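Long-range contacts in hydrazine synthase beta subunit (Candidatus Kuenenia stuttgartiensis, PDB 5C2V), which forms part of the hydrazine synthase complex, which condenses nitric oxide with ammonium to hydrazine, and may modulate passage of the hydroxylamine intermediate between its two active sites: residues P13-I18 and F340-T345; A52-P57 and K87-E92; T207-K212 and F226-T231; G258-P263 and V325-D330. One frame throughout, in Å; residues are numbered along the deposited sequence.

Interaction 1: residues P13-I18 and F340-T345; sequences PGPFHI and FSNNVT
N342 turns its carboxamide toward G14 and accepts a hydrogen bond from the backbone N-H of that residue, with OD1 2.9 Å from G14 N. The bond is bent, 136° at the hydrogen, and the donor is tilted 32° from the plane of the carbonyl. The first torsion sets CG anti to the carbonyl carbon of N342 (chi1 -66°), beside its own backbone N. Two proline rings also meet this asparagine. P13 comes in at a slant, its CD 3.9 Å from N342 OD1, while P15 lies across the asparagine at about a right angle, with CD 3.7 Å from N342 CA. The other arm of the amide, ND2, donates to the backbone O of A13 of the gamma subunit, which is consistent with a fixed rotation of the amide. Further along, the contact turns apolar: I18 and V344 meet tip to tip, I18 CD1 lying 4.0 Å from V344 CG1. N342 and N343 together face N338 in a G1 beta bulge that opens strand 343-348. The contact closes the ring of a seven-bladed beta-propeller, setting the first strand of the first blade against the last blade. I29 of strand 26-31 and Y335 of strand 333-338 flank the I18 contact, and N343 to T345 pair antiparallel with a strand of the gamma subunit, which carries the last blade's sheet across the interface.

Interaction 2: residues A52-P57 and K87-E92; sequences AVRVQP and KQEIKE
R54 pushes its guanidinium between the carboxylates of E89 and E92, and the close packing of this contact is gathered there, although R54 itself is exposed at the surface. E92 OE2 forms a salt bridge with R54 NE; the modelled separation of 2.4 Å is too short to trust in detail at this resolution, although the pairing of charges is clear. E89 approaches differently, crossing the arginine at about a right angle with the two planar groups 62° apart. Its OE2 stands 3.5 Å above the guanidinium plane, over the centre, and its OE1 is 3.3 Å from R54 NE but well out of that plane, so the attraction is one of charge, with no N-H aimed at it. E89 OE1 is also hydrogen-bonded to S80 OG, while E92 OE1 has a salt bridge with K94, which probably helps to balance its charge. In the propeller, residues 53-56 link the outermost strand of the first blade, 46-52, to the innermost strand of the second, and strand 88-94 is the outer edge of that second blade. A classic beta bulge, I90 and K91 both facing V81, lies between the two acids, which both direct CB toward the loop. The other end of the contact is looser and lacks close side-chain contact. The nearest approach of A52 is its backbone O, 3.8 Å from E89 OE2, two acceptors with no bond between them. V53 CA is 4.3 Å from that same carboxylate oxygen, while the V53 side chain packs on N73 and S80 of neighbouring strands.

Interaction 3: residues T207-K212 and F226-T231; sequences THQTPK and FTNNVT
H208 and N229 form a hydrogen-bonded antiparallel pair, each backbone N donating to the other's O, and T210 and T227 repeat the pattern two residues along. Q209 with N228 and P211 with F226 are non-hydrogen-bonded pairs, their side chains on the opposite face from those of H208 and T210. Side-chain hydrogen bonds add to the ladder. On the face of H208, its NE2 and T231 OG1 are hydrogen-bonded at 2.7 Å, the hydroxyl lying near the ring plane. N229 OD1 is gripped by two hydroxyls: T227 OG1, 2.9 Å away, meets it in the carbonyl plane on a lone pair, whereas T210 OG1, at 2.7 Å, donates from above that plane. The two strands are the central pair of the fifth propeller blade. On the face of Q209, its NE2 donates to N228 OD1 at 2.7 Å, the two side chains lying side by side; that oxygen also accepts a hydrogen bond from N255 N. F226 gathers the remaining contacts. The Q209 amide, nearly parallel to the ring, sets OE1 over one face, 3.9 Å from F226 CE1; OE1 is itself hydrogen-bonded to N191. P211 CB approaches F226 CE1 obliquely to 3.6 Å. W78 and Y61 of the gamma subunit also meet the F226 ring. The side chain of F226 is about 5 Å from a heme c, and that of T210 about 7 Å from bound trimethyl glycine.

Interaction 4: residues G258-P263 and V325-D330; sequences GMAMDP and VCLSPD
D262, whose backbone N rests against L327 CD1 at 3.6 Å, has a carboxylate oxygen, OD2, that accepts hydrogen bonds from the backbone N of K264 and, weakly, that of K266, bonds that bridge the turn after strand 256-261. This strand and 322-327 are the innermost strands of the last two blades of the propeller. They run side by side in the same direction, 11° apart with a closest approach of 5.5 Å, yet belong to separate sheets, and side chains fill the seam between them. A260 and L327 both point into it, A260 CB lying 3.7 Å from L327 CG. The L327 branch CD1 continues past the alanine to the backbone O of M261, 3.3 Å away. At the other end V325 brings CG2 to the peptide between G258 and M259; chi1 of -73° puts CG1 anti to the carbonyl carbon, leaving CG2 between the backbone N and that carbon, and CG2 is 4.0 Å from A260 CB. Y269 of strand 267-272 touches both A260 and L327 from the side of the sixth blade. At the solvent end, the exposed ring of P263 places CG 3.7 Å from the backbone O of P329.

Overall arrangement
Three of the contacts join neighbouring blades or their links, while interaction 3 lies within a single blade and alone is a true strand ladder. Interactions 1 and 4 both reach the last blade, one from the first blade and one from the sixth, and they touch where I18 packs on C326. Interaction 4 also meets interaction 3, through T207 and M259. Interactions 1 and 3 are buried and border the gamma subunit; asparagine, glutamine and hydroxyl groups there take part in hydrogen bonds. Interaction 4, partly buried nearer the centre of the chain, is mostly apolar. Interaction 2, at the surface and about 34 Å from interaction 3 between centres, relies instead on charge.

Interaction 1: residues P13-I18 and F340-T345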
# COMPACT_ATOMS: atom_id res chain seq x y z
N PRO B 13 -40.67 -22.08 -41.99
CA PRO B 13 -41.26 -22.69 -40.80
C PRO B 13 -41.11 -21.86 -39.52
O PRO B 13 -42.07 -21.78 -38.75
CB PRO B 13 -40.50 -24.02 -40.67
CG PRO B 13 -39.21 -23.78 -41.37
CD PRO B 13 -39.54 -22.87 -42.51
N GLY B 14 -39.95 -21.25 -39.31
CA GLY B 14 -39.76 -20.37 -38.17
C GLY B 14 -39.83 -21.05 -36.81
O GLY B 14 -40.71 -20.71 -36.01
N PRO B 15 -38.95 -22.04 -36.54
CA PRO B 15 -39.14 -22.83 -35.32
C PRO B 15 -39.16 -21.99 -34.04
O PRO B 15 -38.22 -21.26 -33.77
CB PRO B 15 -37.91 -23.75 -35.32
CG PRO B 15 -37.37 -23.72 -36.71
CD PRO B 15 -37.70 -22.37 -37.25
N PHE B 16 -40.24 -22.12 -33.28
CA PHE B 16 -40.38 -21.44 -31.99
C PHE B 16 -40.04 -22.25 -30.74
O PHE B 16 -39.88 -21.69 -29.66
CB PHE B 16 -41.81 -20.92 -31.88
CG PHE B 16 -41.94 -19.71 -31.00
CD1 PHE B 16 -41.51 -18.47 -31.44
CD2 PHE B 16 -42.52 -19.81 -29.74
CE1 PHE B 16 -41.63 -17.36 -30.64
CE2 PHE B 16 -42.65 -18.70 -28.94
CZ PHE B 16 -42.21 -17.47 -29.39
N HIS B 17 -39.92 -23.57 -30.88
CA HIS B 17 -39.80 -24.44 -29.71
C HIS B 17 -39.21 -25.78 -30.09
O HIS B 17 -39.26 -26.19 -31.25
CB HIS B 17 -41.18 -24.62 -29.04
CG HIS B 17 -41.13 -25.29 -27.70
ND1 HIS B 17 -41.14 -26.66 -27.55
CD2 HIS B 17 -41.08 -24.77 -26.45
CE1 HIS B 17 -41.09 -26.96 -26.26
NE2 HIS B 17 -41.06 -25.83 -25.57
N ILE B 18 -38.65 -26.49 -29.11
CA ILE B 18 -38.12 -27.82 -29.37
C ILE B 18 -38.17 -28.69 -28.11
O ILE B 18 -38.05 -28.19 -26.99
CB ILE B 18 -36.67 -27.76 -29.92
CG1 ILE B 18 -36.25 -29.10 -30.52
CG2 ILE B 18 -35.70 -27.29 -28.84
CD1 ILE B 18 -34.90 -29.06 -31.20
N PHE B 340 -35.17 -17.51 -37.03
CA PHE B 340 -34.85 -16.75 -38.23
C PHE B 340 -34.01 -17.57 -39.20
O PHE B 340 -34.21 -17.50 -40.42
CB PHE B 340 -34.12 -15.46 -37.87
CG PHE B 340 -34.95 -14.50 -37.07
CD1 PHE B 340 -35.99 -13.80 -37.66
CD2 PHE B 340 -34.69 -14.28 -35.72
CE1 PHE B 340 -36.76 -12.92 -36.92
CE2 PHE B 340 -35.45 -13.40 -34.99
CZ PHE B 340 -36.49 -12.72 -35.59
N SER B 341 -33.08 -18.35 -38.67
CA SER B 341 -32.22 -19.19 -39.49
C SER B 341 -32.95 -20.47 -39.91
O SER B 341 -32.45 -21.22 -40.75
CB SER B 341 -30.93 -19.53 -38.75
OG SER B 341 -30.19 -18.37 -38.46
N ASN B 342 -34.12 -20.69 -39.32
CA ASN B 342 -34.94 -21.86 -39.61
C ASN B 342 -34.20 -23.17 -39.43
O ASN B 342 -34.26 -24.04 -40.30
CB ASN B 342 -35.50 -21.79 -41.04
CG ASN B 342 -36.47 -20.64 -41.23
OD1 ASN B 342 -37.36 -20.42 -40.41
ND2 ASN B 342 -36.30 -19.90 -42.32
N ASN B 343 -33.49 -23.33 -38.32
CA ASN B 343 -32.70 -24.54 -38.14
C ASN B 343 -32.45 -24.91 -36.68
O ASN B 343 -32.95 -24.25 -35.79
CB ASN B 343 -31.36 -24.41 -38.88
CG ASN B 343 -30.60 -23.15 -38.51
OD1 ASN B 343 -30.84 -22.55 -37.47
ND2 ASN B 343 -29.68 -22.74 -39.38
N VAL B 344 -31.69 -25.97 -36.45
CA VAL B 344 -31.38 -26.40 -35.09
C VAL B 344 -29.89 -26.60 -34.90
O VAL B 344 -29.24 -27.31 -35.67
CB VAL B 344 -32.11 -27.71 -34.73
CG1 VAL B 344 -31.66 -28.21 -33.36
CG2 VAL B 344 -33.62 -27.51 -34.75
N THR B 345 -29.33 -25.95 -33.88
CA THR B 345 -27.92 -26.09 -33.57
C THR B 345 -27.70 -27.23 -32.59
O THR B 345 -28.35 -27.31 -31.54
CB THR B 345 -27.34 -24.79 -32.98
OG1 THR B 345 -27.44 -23.74 -33.94
CG2 THR B 345 -25.88 -24.98 -32.60

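Interaction 2: residues A52-P57 and K87-E92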
# COMPACT_ATOMS: atom_id res chain seq x y z
N ALA B 52 -49.03 -31.66 -39.70
CA ALA B 52 -49.84 -30.45 -39.69
C ALA B 52 -50.66 -30.31 -38.41
O ALA B 52 -51.32 -31.26 -37.97
CB ALA B 52 -50.75 -30.41 -40.90
N VAL B 53 -50.60 -29.13 -37.81
CA VAL B 53 -51.41 -28.79 -36.65
C VAL B 53 -52.16 -27.49 -36.91
O VAL B 53 -52.14 -26.97 -38.02
CB VAL B 53 -50.56 -28.64 -35.37
CG1 VAL B 53 -49.98 -29.98 -34.95
CG2 VAL B 53 -49.46 -27.60 -35.57
N ARG B 54 -52.83 -26.98 -35.88
CA ARG B 54 -53.59 -25.74 -36.01
C ARG B 54 -52.66 -24.53 -36.07
O ARG B 54 -51.43 -24.67 -36.12
CB ARG B 54 -54.57 -25.59 -34.85
CG ARG B 54 -55.46 -26.80 -34.63
CD ARG B 54 -56.09 -27.28 -35.92
NE ARG B 54 -56.97 -28.43 -35.70
CZ ARG B 54 -57.44 -29.21 -36.67
NH1 ARG B 54 -57.11 -28.96 -37.94
NH2 ARG B 54 -58.23 -30.23 -36.39
N VAL B 55 -53.25 -23.34 -36.09
CA VAL B 55 -52.51 -22.10 -36.32
C VAL B 55 -51.52 -21.74 -35.21
O VAL B 55 -51.88 -21.70 -34.03
CB VAL B 55 -53.49 -20.92 -36.51
CG1 VAL B 55 -52.76 -19.69 -37.03
CG2 VAL B 55 -54.61 -21.31 -37.47
N GLN B 56 -50.28 -21.48 -35.61
CA GLN B 56 -49.24 -20.92 -34.74
C GLN B 56 -48.89 -21.77 -33.51
O GLN B 56 -49.10 -21.34 -32.38
CB GLN B 56 -49.67 -19.52 -34.29
CG GLN B 56 -48.57 -18.67 -33.69
CD GLN B 56 -49.02 -17.25 -33.45
OE1 GLN B 56 -49.79 -16.68 -34.22
NE2 GLN B 56 -48.54 -16.68 -32.37
N PRO B 57 -48.41 -23.01 -33.72
CA PRO B 57 -47.95 -23.73 -32.52
C PRO B 57 -46.73 -23.08 -31.87
O PRO B 57 -45.72 -22.89 -32.54
CB PRO B 57 -47.60 -25.11 -33.07
CG PRO B 57 -47.19 -24.85 -34.49
CD PRO B 57 -48.06 -23.72 -34.96
N LYS B 87 -47.87 -40.15 -37.41
CA LYS B 87 -47.54 -38.82 -37.91
C LYS B 87 -48.79 -38.05 -38.33
O LYS B 87 -48.83 -37.46 -39.41
CB LYS B 87 -46.55 -38.91 -39.08
CG LYS B 87 -45.33 -39.78 -38.81
CD LYS B 87 -44.53 -40.02 -40.08
CE LYS B 87 -43.39 -40.99 -39.84
NZ LYS B 87 -42.41 -40.48 -38.84
N GLN B 88 -49.81 -38.08 -37.48
CA GLN B 88 -51.10 -37.48 -37.79
C GLN B 88 -51.77 -36.91 -36.53
O GLN B 88 -51.67 -37.50 -35.46
CB GLN B 88 -52.02 -38.51 -38.46
CG GLN B 88 -53.46 -38.08 -38.67
CD GLN B 88 -53.61 -37.07 -39.79
OE1 GLN B 88 -52.71 -36.89 -40.60
NE2 GLN B 88 -54.77 -36.42 -39.84
N GLU B 89 -52.45 -35.77 -36.66
CA GLU B 89 -53.18 -35.19 -35.54
C GLU B 89 -54.52 -35.89 -35.35
O GLU B 89 -55.37 -35.84 -36.24
CB GLU B 89 -53.39 -33.69 -35.74
CG GLU B 89 -54.33 -33.06 -34.72
CD GLU B 89 -54.89 -31.73 -35.19
OE1 GLU B 89 -55.43 -30.98 -34.35
OE2 GLU B 89 -54.81 -31.44 -36.40
N ILE B 90 -54.71 -36.53 -34.20
CA ILE B 90 -55.95 -37.27 -33.96
C ILE B 90 -57.05 -36.50 -33.23
O ILE B 90 -58.20 -36.95 -33.20
CB ILE B 90 -55.65 -38.55 -33.16
CG1 ILE B 90 -55.08 -38.20 -31.79
CG2 ILE B 90 -54.69 -39.45 -33.93
CD1 ILE B 90 -54.56 -39.39 -31.01
N LYS B 91 -56.73 -35.35 -32.64
CA LYS B 91 -57.75 -34.55 -31.96
C LYS B 91 -57.33 -33.10 -31.75
O LYS B 91 -56.15 -32.77 -31.77
CB LYS B 91 -58.11 -35.19 -30.61
CG LYS B 91 -59.47 -34.77 -30.06
CD LYS B 91 -59.86 -35.57 -28.83
CE LYS B 91 -61.22 -35.13 -28.30
NZ LYS B 91 -61.66 -35.95 -27.13
N GLU B 92 -58.32 -32.23 -31.53
CA GLU B 92 -58.07 -30.86 -31.11
C GLU B 92 -58.92 -30.51 -29.88
O GLU B 92 -60.15 -30.47 -29.95
CB GLU B 92 -58.37 -29.87 -32.24
CG GLU B 92 -58.27 -28.41 -31.82
CD GLU B 92 -58.66 -27.46 -32.93
OE1 GLU B 92 -58.89 -26.26 -32.64
OE2 GLU B 92 -58.73 -27.90 -34.10

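Interaction 3: residues T207-K212 and F226-T231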
# COMPACT_ATOMS: atom_id res chain seq x y z
N THR B 207 -35.58 -17.66 -16.17
CA THR B 207 -34.91 -16.64 -16.97
C THR B 207 -35.78 -15.40 -17.14
O THR B 207 -36.97 -15.51 -17.44
CB THR B 207 -34.52 -17.16 -18.36
OG1 THR B 207 -35.59 -17.94 -18.90
CG2 THR B 207 -33.27 -18.01 -18.28
N HIS B 208 -35.19 -14.22 -16.97
CA HIS B 208 -35.93 -12.97 -17.10
C HIS B 208 -35.01 -11.77 -17.27
O HIS B 208 -33.79 -11.91 -17.35
CB HIS B 208 -36.83 -12.76 -15.88
CG HIS B 208 -36.08 -12.53 -14.61
ND1 HIS B 208 -35.66 -11.28 -14.20
CD2 HIS B 208 -35.67 -13.40 -13.65
CE1 HIS B 208 -35.03 -11.39 -13.05
NE2 HIS B 208 -35.02 -12.66 -12.69
N GLN B 209 -35.62 -10.59 -17.31
CA GLN B 209 -34.87 -9.34 -17.40
C GLN B 209 -35.18 -8.43 -16.22
O GLN B 209 -36.26 -8.48 -15.65
CB GLN B 209 -35.19 -8.61 -18.71
CG GLN B 209 -34.49 -9.18 -19.93
CD GLN B 209 -34.69 -8.33 -21.17
OE1 GLN B 209 -35.81 -7.90 -21.46
NE2 GLN B 209 -33.61 -8.07 -21.89
N THR B 210 -34.21 -7.59 -15.87
CA THR B 210 -34.40 -6.57 -14.85
C THR B 210 -34.32 -5.19 -15.49
O THR B 210 -33.24 -4.73 -15.87
CB THR B 210 -33.34 -6.68 -13.74
OG1 THR B 210 -33.37 -7.99 -13.16
CG2 THR B 210 -33.59 -5.64 -12.65
N PRO B 211 -35.48 -4.53 -15.62
CA PRO B 211 -35.53 -3.14 -16.07
C PRO B 211 -35.15 -2.19 -14.95
O PRO B 211 -35.44 -2.50 -13.79
CB PRO B 211 -37.00 -2.95 -16.47
CG PRO B 211 -37.74 -4.18 -15.97
CD PRO B 211 -36.79 -5.00 -15.15
N LYS B 212 -34.51 -1.07 -15.25
CA LYS B 212 -34.60 0.01 -14.28
C LYS B 212 -35.58 0.98 -14.92
O LYS B 212 -35.24 1.73 -15.84
CB LYS B 212 -33.24 0.65 -14.03
CG LYS B 212 -32.05 -0.27 -14.30
CD LYS B 212 -31.89 -1.36 -13.26
CE LYS B 212 -30.71 -2.27 -13.60
NZ LYS B 212 -30.41 -3.23 -12.50
N PHE B 226 -31.71 -2.07 -19.18
CA PHE B 226 -31.98 -3.48 -18.94
C PHE B 226 -30.73 -4.25 -18.52
O PHE B 226 -29.65 -4.05 -19.07
CB PHE B 226 -32.59 -4.13 -20.18
CG PHE B 226 -34.07 -3.98 -20.28
CD1 PHE B 226 -34.92 -4.71 -19.47
CD2 PHE B 226 -34.63 -3.11 -21.21
CE1 PHE B 226 -36.29 -4.58 -19.56
CE2 PHE B 226 -36.00 -2.97 -21.31
CZ PHE B 226 -36.83 -3.70 -20.49
N THR B 227 -30.90 -5.15 -17.56
CA THR B 227 -29.92 -6.19 -17.30
C THR B 227 -30.61 -7.52 -17.52
O THR B 227 -31.83 -7.60 -17.46
CB THR B 227 -29.33 -6.13 -15.88
OG1 THR B 227 -30.36 -6.41 -14.92
CG2 THR B 227 -28.72 -4.76 -15.60
N ASN B 228 -29.84 -8.56 -17.80
CA ASN B 228 -30.43 -9.87 -18.05
C ASN B 228 -30.06 -10.87 -16.97
O ASN B 228 -28.88 -11.03 -16.65
CB ASN B 228 -30.02 -10.37 -19.42
CG ASN B 228 -30.44 -9.44 -20.53
OD1 ASN B 228 -31.53 -9.57 -21.09
ND2 ASN B 228 -29.58 -8.49 -20.88
N ASN B 229 -31.06 -11.54 -16.41
CA ASN B 229 -30.85 -12.31 -15.20
C ASN B 229 -31.50 -13.69 -15.19
O ASN B 229 -32.51 -13.93 -15.86
CB ASN B 229 -31.35 -11.52 -13.99
CG ASN B 229 -30.74 -10.14 -13.91
OD1 ASN B 229 -31.28 -9.17 -14.45
ND2 ASN B 229 -29.61 -10.03 -13.23
N VAL B 230 -30.90 -14.59 -14.42
CA VAL B 230 -31.50 -15.88 -14.11
C VAL B 230 -31.71 -15.96 -12.60
O VAL B 230 -30.82 -15.61 -11.82
CB VAL B 230 -30.62 -17.06 -14.60
CG1 VAL B 230 -29.18 -16.87 -14.16
CG2 VAL B 230 -31.18 -18.39 -14.12
N THR B 231 -32.89 -16.40 -12.18
CA THR B 231 -33.22 -16.45 -10.77
C THR B 231 -33.42 -17.87 -10.27
O THR B 231 -34.19 -18.64 -10.84
CB THR B 231 -34.49 -15.62 -10.46
OG1 THR B 231 -34.21 -14.23 -10.68
CG2 THR B 231 -34.93 -15.81 -9.02

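Interaction 4: residues G258-P263 and V325-D330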
# COMPACT_ATOMS: atom_id res chain seq x y z
N GLY B 258 -35.18 -19.82 -23.44
CA GLY B 258 -35.39 -21.23 -23.16
C GLY B 258 -34.37 -21.80 -22.21
O GLY B 258 -33.23 -21.35 -22.16
N MET B 259 -34.78 -22.82 -21.46
CA MET B 259 -33.87 -23.46 -20.52
C MET B 259 -33.91 -24.98 -20.59
O MET B 259 -34.97 -25.58 -20.80
CB MET B 259 -34.18 -23.00 -19.09
CG MET B 259 -33.51 -21.69 -18.71
SD MET B 259 -33.79 -21.27 -16.99
CE MET B 259 -35.58 -21.23 -16.96
N ALA B 260 -32.74 -25.58 -20.41
CA ALA B 260 -32.62 -27.02 -20.34
C ALA B 260 -31.76 -27.39 -19.13
O ALA B 260 -30.64 -26.90 -18.98
CB ALA B 260 -32.01 -27.57 -21.62
N MET B 261 -32.30 -28.25 -18.28
CA MET B 261 -31.62 -28.67 -17.06
C MET B 261 -30.93 -30.01 -17.26
O MET B 261 -31.54 -30.97 -17.73
CB MET B 261 -32.60 -28.75 -15.89
CG MET B 261 -32.00 -29.26 -14.60
SD MET B 261 -30.81 -28.12 -13.87
CE MET B 261 -31.88 -26.76 -13.41
N ASP B 262 -29.65 -30.08 -16.89
CA ASP B 262 -28.89 -31.32 -16.95
C ASP B 262 -29.57 -32.38 -16.08
O ASP B 262 -30.00 -32.08 -14.97
CB ASP B 262 -27.45 -31.09 -16.50
CG ASP B 262 -26.56 -32.30 -16.70
OD1 ASP B 262 -25.96 -32.42 -17.79
OD2 ASP B 262 -26.47 -33.14 -15.78
N PRO B 263 -29.67 -33.62 -16.60
CA PRO B 263 -30.35 -34.71 -15.89
C PRO B 263 -29.82 -34.96 -14.48
O PRO B 263 -30.59 -35.35 -13.60
CB PRO B 263 -30.08 -35.93 -16.79
CG PRO B 263 -28.96 -35.52 -17.70
CD PRO B 263 -29.14 -34.05 -17.90
N VAL B 325 -34.41 -24.44 -26.10
CA VAL B 325 -33.36 -25.46 -26.03
C VAL B 325 -33.87 -26.73 -25.35
O VAL B 325 -34.81 -26.69 -24.56
CB VAL B 325 -32.12 -24.95 -25.26
CG1 VAL B 325 -31.35 -23.94 -26.10
CG2 VAL B 325 -32.52 -24.36 -23.92
N CYS B 326 -33.23 -27.86 -25.67
CA CYS B 326 -33.57 -29.12 -25.01
C CYS B 326 -32.36 -30.04 -24.93
O CYS B 326 -31.38 -29.86 -25.66
CB CYS B 326 -34.72 -29.82 -25.73
SG CYS B 326 -34.29 -30.48 -27.36
N LEU B 327 -32.42 -31.02 -24.03
CA LEU B 327 -31.30 -31.93 -23.82
C LEU B 327 -31.66 -33.38 -24.11
O LEU B 327 -32.82 -33.79 -24.00
CB LEU B 327 -30.80 -31.83 -22.38
CG LEU B 327 -29.98 -30.60 -21.98
CD1 LEU B 327 -29.76 -30.60 -20.48
CD2 LEU B 327 -28.65 -30.60 -22.71
N SER B 328 -30.66 -34.16 -24.49
CA SER B 328 -30.80 -35.61 -24.59
C SER B 328 -30.82 -36.18 -23.17
O SER B 328 -30.24 -35.59 -22.26
CB SER B 328 -29.66 -36.21 -25.41
OG SER B 328 -28.40 -35.94 -24.82
N PRO B 329 -31.49 -37.32 -22.98
CA PRO B 329 -31.62 -37.91 -21.64
C PRO B 329 -30.28 -38.23 -20.98
O PRO B 329 -30.21 -38.30 -19.75
CB PRO B 329 -32.42 -39.20 -21.89
CG PRO B 329 -32.30 -39.46 -23.36
CD PRO B 329 -32.21 -38.11 -23.99
N ASP B 330 -29.23 -38.43 -21.77
CA ASP B 330 -27.90 -38.66 -21.22
C ASP B 330 -27.17 -37.35 -20.93
O ASP B 330 -26.14 -37.33 -20.25
CB ASP B 330 -27.07 -39.54 -22.16
CG ASP B 330 -27.02 -39.00 -23.58
OD1 ASP B 330 -27.44 -37.84 -23.80
OD2 ASP B 330 -26.54 -39.73 -24.48